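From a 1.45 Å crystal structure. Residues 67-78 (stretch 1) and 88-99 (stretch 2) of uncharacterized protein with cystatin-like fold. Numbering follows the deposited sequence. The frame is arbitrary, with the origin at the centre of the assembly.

Stretch 1 67-78: ETLGSYWTIDAL
Stretch 2, residues 88-99: AIEWTHFKTNQD

The antiparallel ladder between these stretches is broken by a beta bulge at Asp-76. The register shifts by one residue there, so Ile-75 pairs with Trp-91 but Ala-77 pairs with Glu-90. Glu-90 O accepts two backbone bonds, from Asp-76 N at 2.7 Å and from Ala-77 N at 3.2 Å. Glu-90 N returns a bond to Ala-77 O at 2.9 Å. Asp-76 has phi/psi of -96/-30, which departs from the extended conformation of its neighbours.

The bulge turns CA-to-CB of Asp-76 toward the other strand. Its side chain (chi1 m, chi2 -30°) gathers several donors. Thr-92 OG1 donates to Asp-76 OD2 at 2.7 Å. Thr-74 OG1 donates to Asp-76 OD1 at 2.8 Å within stretch 1. Water 2 donates to Asp-76 OD2 at 2.7 Å and to Trp-91 O at 2.9 Å. The carboxylate thus ties both threonines to the bulge. Thr-74 is p and Thr-92 is m.

Stretch 1 ends a helix at Leu-69, passes Gly-70 and then runs as a strand through Leu-78 and beyond. Stretch 2 enters already in a strand, which ends at Lys-95 and is followed by a 3-10 segment at 96-98. The strand axes approach to 4.6 Å, and their N-to-C directions differ by 148°. Tyr-72 and Phe-94 form a hydrogen-bonded pair: Tyr-72 N to Phe-94 O is 2.9 Å, and Phe-94 N to Tyr-72 O is 2.8 Å. Thr-74 and Thr-92 form the next: Thr-74 N to Thr-92 O is 3.0 Å, and Thr-92 N to Thr-74 O is 3.1 Å. Trp-73 and His-93 lie between them as a non-hydrogen-bonded pair, CA to CA 4.6 Å. Leu-78 faces Ile-89 beyond the bulge, CA to CA 4.7 Å.

One sheet face carries Trp-73, Ile-75, Leu-78, Ile-89, Trp-91 and His-93. His-93 (chi1 t, chi2 175°) hydrogen-bonds Ser-71 (m): Ser-71 OG to His-93 NE2 is 2.7 Å. Trp-73 (chi1 m, chi2 -92°) lies obliquely against His-93. The five-membered ring centroid of Trp-73 is 4.3 Å from the ring centroid of His-93, with planes at 31°. Apolar contacts follow along this face. Ile-75 CG2 is 4.0 Å from Ile-89 CG2, and Leu-78 CD1 is 3.9 Å from Ile-89 CG1. Both isoleucines are m, t; Leu-78 is t, p.

The opposite face carries Tyr-72 (t), Thr-74, Ala-77, Glu-90 (t, t), Thr-92 and Phe-94 (m). Tyr-72 CB meets Phe-94 CB at 4.4 Å, but the end of the tyrosine leads away.

At the helix end, Asn-97 N donates to Leu-69 O at 2.8 Å. Thr-96 OG1 (chi1 m) donates to Gly-70 O at 2.7 Å. Gly-70 has phi/psi of 70/24. Positive phi favours glycine, and an ideal CB on Gly-70 would clash with Asn-97 OD1 at 2.7 Å. Water 1 bridges the helix to Asn-97, donating to Glu-67 O at 2.8 Å and accepting from Asn-97 ND2 at 2.7 Å.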

# COMPACT_ATOMS: atom_id res chain seq x y z
N GLU A 67 -17.90 -16.57 -4.19
CA GLU A 67 -18.71 -17.58 -4.86
C GLU A 67 -18.12 -18.03 -6.15
O GLU A 67 -18.13 -19.25 -6.46
CB GLU A 67 -20.11 -17.04 -5.13
CG GLU A 67 -20.89 -16.84 -3.88
CD GLU A 67 -22.24 -16.17 -4.08
OE1 GLU A 67 -22.43 -15.54 -5.16
OE2 GLU A 67 -23.01 -16.19 -3.11
N THR A 68 -17.59 -17.10 -6.92
CA THR A 68 -17.11 -17.43 -8.27
C THR A 68 -15.64 -17.78 -8.36
O THR A 68 -15.26 -18.64 -9.16
CB THR A 68 -17.40 -16.28 -9.25
OG1 THR A 68 -16.63 -15.15 -8.91
CG2 THR A 68 -18.91 -15.93 -9.28
N LEU A 69 -14.80 -17.13 -7.55
CA LEU A 69 -13.37 -17.34 -7.60
C LEU A 69 -12.85 -18.20 -6.44
O LEU A 69 -11.71 -18.66 -6.48
CB LEU A 69 -12.64 -16.01 -7.54
CG LEU A 69 -12.99 -14.91 -8.57
CD1 LEU A 69 -12.20 -13.68 -8.32
CD2 LEU A 69 -12.77 -15.48 -9.99
N GLY A 70 -13.66 -18.41 -5.42
CA GLY A 70 -13.17 -19.05 -4.21
C GLY A 70 -12.23 -18.13 -3.44
O GLY A 70 -11.38 -18.61 -2.65
N SER A 71 -12.33 -16.81 -3.63
CA SER A 71 -11.47 -15.85 -3.00
C SER A 71 -11.33 -16.10 -1.50
O SER A 71 -12.28 -16.40 -0.81
CB SER A 71 -12.02 -14.47 -3.18
OG SER A 71 -12.04 -14.14 -4.57
N TYR A 72 -10.09 -16.01 -1.04
CA TYR A 72 -9.79 -16.10 0.40
C TYR A 72 -8.69 -15.11 0.63
O TYR A 72 -7.66 -15.12 -0.05
CB TYR A 72 -9.34 -17.49 0.77
CG TYR A 72 -9.36 -17.75 2.28
CD1 TYR A 72 -8.31 -17.30 3.09
CD2 TYR A 72 -10.42 -18.38 2.87
CE1 TYR A 72 -8.36 -17.50 4.46
CE2 TYR A 72 -10.45 -18.63 4.26
CZ TYR A 72 -9.41 -18.17 5.04
OH TYR A 72 -9.41 -18.37 6.43
N TRP A 73 -8.87 -14.23 1.60
CA TRP A 73 -7.93 -13.18 1.91
C TRP A 73 -7.22 -13.42 3.23
O TRP A 73 -7.83 -13.85 4.20
CB TRP A 73 -8.68 -11.85 2.01
CG TRP A 73 -9.19 -11.33 0.75
CD1 TRP A 73 -8.53 -10.45 -0.06
CD2 TRP A 73 -10.49 -11.52 0.16
NE1 TRP A 73 -9.30 -10.14 -1.15
CE2 TRP A 73 -10.52 -10.76 -1.03
CE3 TRP A 73 -11.61 -12.27 0.50
CZ2 TRP A 73 -11.67 -10.70 -1.84
CZ3 TRP A 73 -12.73 -12.20 -0.32
CH2 TRP A 73 -12.74 -11.42 -1.47
N THR A 74 -5.97 -13.02 3.30
CA THR A 74 -5.21 -13.01 4.52
C THR A 74 -4.66 -11.62 4.80
O THR A 74 -4.30 -10.87 3.87
CB THR A 74 -4.06 -14.03 4.50
OG1 THR A 74 -3.13 -13.73 3.46
CG2 THR A 74 -4.60 -15.44 4.30
N ILE A 75 -4.57 -11.28 6.09
CA ILE A 75 -3.94 -10.06 6.56
C ILE A 75 -2.51 -10.47 6.88
O ILE A 75 -2.28 -11.28 7.79
CB ILE A 75 -4.61 -9.50 7.81
CG1 ILE A 75 -6.05 -9.06 7.52
CG2 ILE A 75 -3.77 -8.37 8.40
CD1 ILE A 75 -6.85 -8.55 8.75
N ASP A 76 -1.57 -9.96 6.11
CA ASP A 76 -0.17 -10.31 6.26
C ASP A 76 0.63 -9.33 7.11
O ASP A 76 1.63 -9.69 7.74
CB ASP A 76 0.46 -10.45 4.89
CG ASP A 76 -0.28 -11.43 4.00
OD1 ASP A 76 -0.88 -12.40 4.53
OD2 ASP A 76 -0.24 -11.26 2.79
N ALA A 77 0.23 -8.06 7.09
CA ALA A 77 0.83 -7.04 7.95
C ALA A 77 -0.24 -6.03 8.22
O ALA A 77 -1.09 -5.78 7.37
CB ALA A 77 2.09 -6.38 7.31
N LEU A 78 -0.21 -5.43 9.39
CA LEU A 78 -1.24 -4.48 9.79
C LEU A 78 -0.57 -3.31 10.51
O LEU A 78 0.09 -3.52 11.54
CB LEU A 78 -2.27 -5.19 10.68
CG LEU A 78 -3.40 -4.37 11.22
CD1 LEU A 78 -4.14 -3.56 10.11
CD2 LEU A 78 -4.33 -5.34 11.99
N ALA A 88 -2.96 0.68 7.47
CA ALA A 88 -2.51 0.12 6.21
C ALA A 88 -2.43 -1.38 6.43
O ALA A 88 -2.05 -1.87 7.49
CB ALA A 88 -1.15 0.69 5.73
N ILE A 89 -2.78 -2.13 5.40
CA ILE A 89 -2.84 -3.59 5.46
C ILE A 89 -2.08 -4.17 4.27
O ILE A 89 -2.35 -3.76 3.11
CB ILE A 89 -4.30 -4.10 5.35
CG1 ILE A 89 -5.23 -3.38 6.36
CG2 ILE A 89 -4.36 -5.62 5.49
CD1 ILE A 89 -6.73 -3.70 6.15
N GLU A 90 -1.15 -5.09 4.51
CA GLU A 90 -0.53 -5.88 3.44
C GLU A 90 -1.34 -7.16 3.42
O GLU A 90 -1.57 -7.74 4.49
CB GLU A 90 0.93 -6.20 3.70
CG GLU A 90 1.67 -6.85 2.57
CD GLU A 90 3.08 -7.26 2.96
OE1 GLU A 90 3.30 -7.56 4.17
OE2 GLU A 90 3.96 -7.28 2.08
N TRP A 91 -1.84 -7.53 2.25
CA TRP A 91 -2.79 -8.61 2.15
C TRP A 91 -2.48 -9.57 1.00
O TRP A 91 -1.69 -9.26 0.09
CB TRP A 91 -4.23 -8.04 2.00
CG TRP A 91 -4.35 -7.04 0.87
CD1 TRP A 91 -4.39 -5.69 1.03
CD2 TRP A 91 -4.41 -7.27 -0.55
NE1 TRP A 91 -4.45 -5.06 -0.20
CE2 TRP A 91 -4.49 -6.00 -1.19
CE3 TRP A 91 -4.46 -8.42 -1.35
CZ2 TRP A 91 -4.56 -5.86 -2.58
CZ3 TRP A 91 -4.53 -8.28 -2.73
CH2 TRP A 91 -4.58 -7.00 -3.33
N THR A 92 -3.15 -10.71 1.01
CA THR A 92 -3.10 -11.67 -0.08
C THR A 92 -4.53 -12.02 -0.42
O THR A 92 -5.35 -12.30 0.47
CB THR A 92 -2.32 -12.94 0.26
OG1 THR A 92 -0.97 -12.57 0.58
CG2 THR A 92 -2.29 -13.94 -0.93
N HIS A 93 -4.82 -11.98 -1.71
CA HIS A 93 -6.09 -12.41 -2.28
C HIS A 93 -5.78 -13.72 -3.03
O HIS A 93 -5.16 -13.73 -4.10
CB HIS A 93 -6.63 -11.31 -3.21
CG HIS A 93 -7.93 -11.67 -3.88
ND1 HIS A 93 -8.61 -10.77 -4.67
CD2 HIS A 93 -8.69 -12.79 -3.82
CE1 HIS A 93 -9.71 -11.37 -5.13
NE2 HIS A 93 -9.79 -12.58 -4.62
N PHE A 94 -6.18 -14.84 -2.44
CA PHE A 94 -6.03 -16.14 -3.05
C PHE A 94 -7.26 -16.38 -3.90
O PHE A 94 -8.36 -16.49 -3.38
CB PHE A 94 -5.92 -17.26 -2.00
CG PHE A 94 -4.63 -17.26 -1.24
CD1 PHE A 94 -3.51 -17.79 -1.82
CD2 PHE A 94 -4.54 -16.73 0.04
CE1 PHE A 94 -2.28 -17.79 -1.13
CE2 PHE A 94 -3.33 -16.73 0.74
CZ PHE A 94 -2.21 -17.25 0.11
N LYS A 95 -7.08 -16.44 -5.22
CA LYS A 95 -8.18 -16.73 -6.15
C LYS A 95 -8.14 -18.24 -6.30
O LYS A 95 -7.69 -18.79 -7.30
CB LYS A 95 -7.97 -16.00 -7.47
CG LYS A 95 -8.02 -14.51 -7.29
CD LYS A 95 -7.57 -13.86 -8.55
CE LYS A 95 -7.59 -12.42 -8.46
NZ LYS A 95 -7.16 -12.01 -9.83
N THR A 96 -8.66 -18.91 -5.28
CA THR A 96 -8.47 -20.32 -5.11
C THR A 96 -8.82 -21.14 -6.32
O THR A 96 -8.03 -22.02 -6.75
CB THR A 96 -9.28 -20.81 -3.88
OG1 THR A 96 -9.03 -19.92 -2.78
CG2 THR A 96 -8.92 -22.28 -3.50
N ASN A 97 -10.01 -20.88 -6.87
CA ASN A 97 -10.50 -21.73 -7.94
C ASN A 97 -9.78 -21.51 -9.27
O ASN A 97 -9.94 -22.34 -10.17
CB ASN A 97 -12.00 -21.53 -8.10
CG ASN A 97 -12.79 -21.94 -6.87
OD1 ASN A 97 -12.30 -22.64 -5.97
ND2 ASN A 97 -14.02 -21.46 -6.82
N GLN A 98 -9.02 -20.45 -9.37
CA GLN A 98 -8.19 -20.16 -10.56
C GLN A 98 -6.72 -20.53 -10.33
O GLN A 98 -5.89 -20.40 -11.25
CB GLN A 98 -8.24 -18.68 -10.89
CG GLN A 98 -9.62 -18.22 -11.31
CD GLN A 98 -9.66 -16.75 -11.60
OE1 GLN A 98 -8.89 -15.95 -11.05
NE2 GLN A 98 -10.59 -16.37 -12.49
N ASP A 99 -6.39 -20.98 -9.12
CA ASP A 99 -5.04 -21.25 -8.72
C ASP A 99 -4.15 -20.03 -8.98
O ASP A 99 -3.04 -20.14 -9.51
CB ASP A 99 -4.47 -22.49 -9.43
CG ASP A 99 -3.24 -23.06 -8.74
OD1 ASP A 99 -3.16 -22.94 -7.48
OD2 ASP A 99 -2.39 -23.65 -9.43
O HOH W 1 -16.43 -21.31 -5.55
O HOH W 2 1.01 -9.80 0.92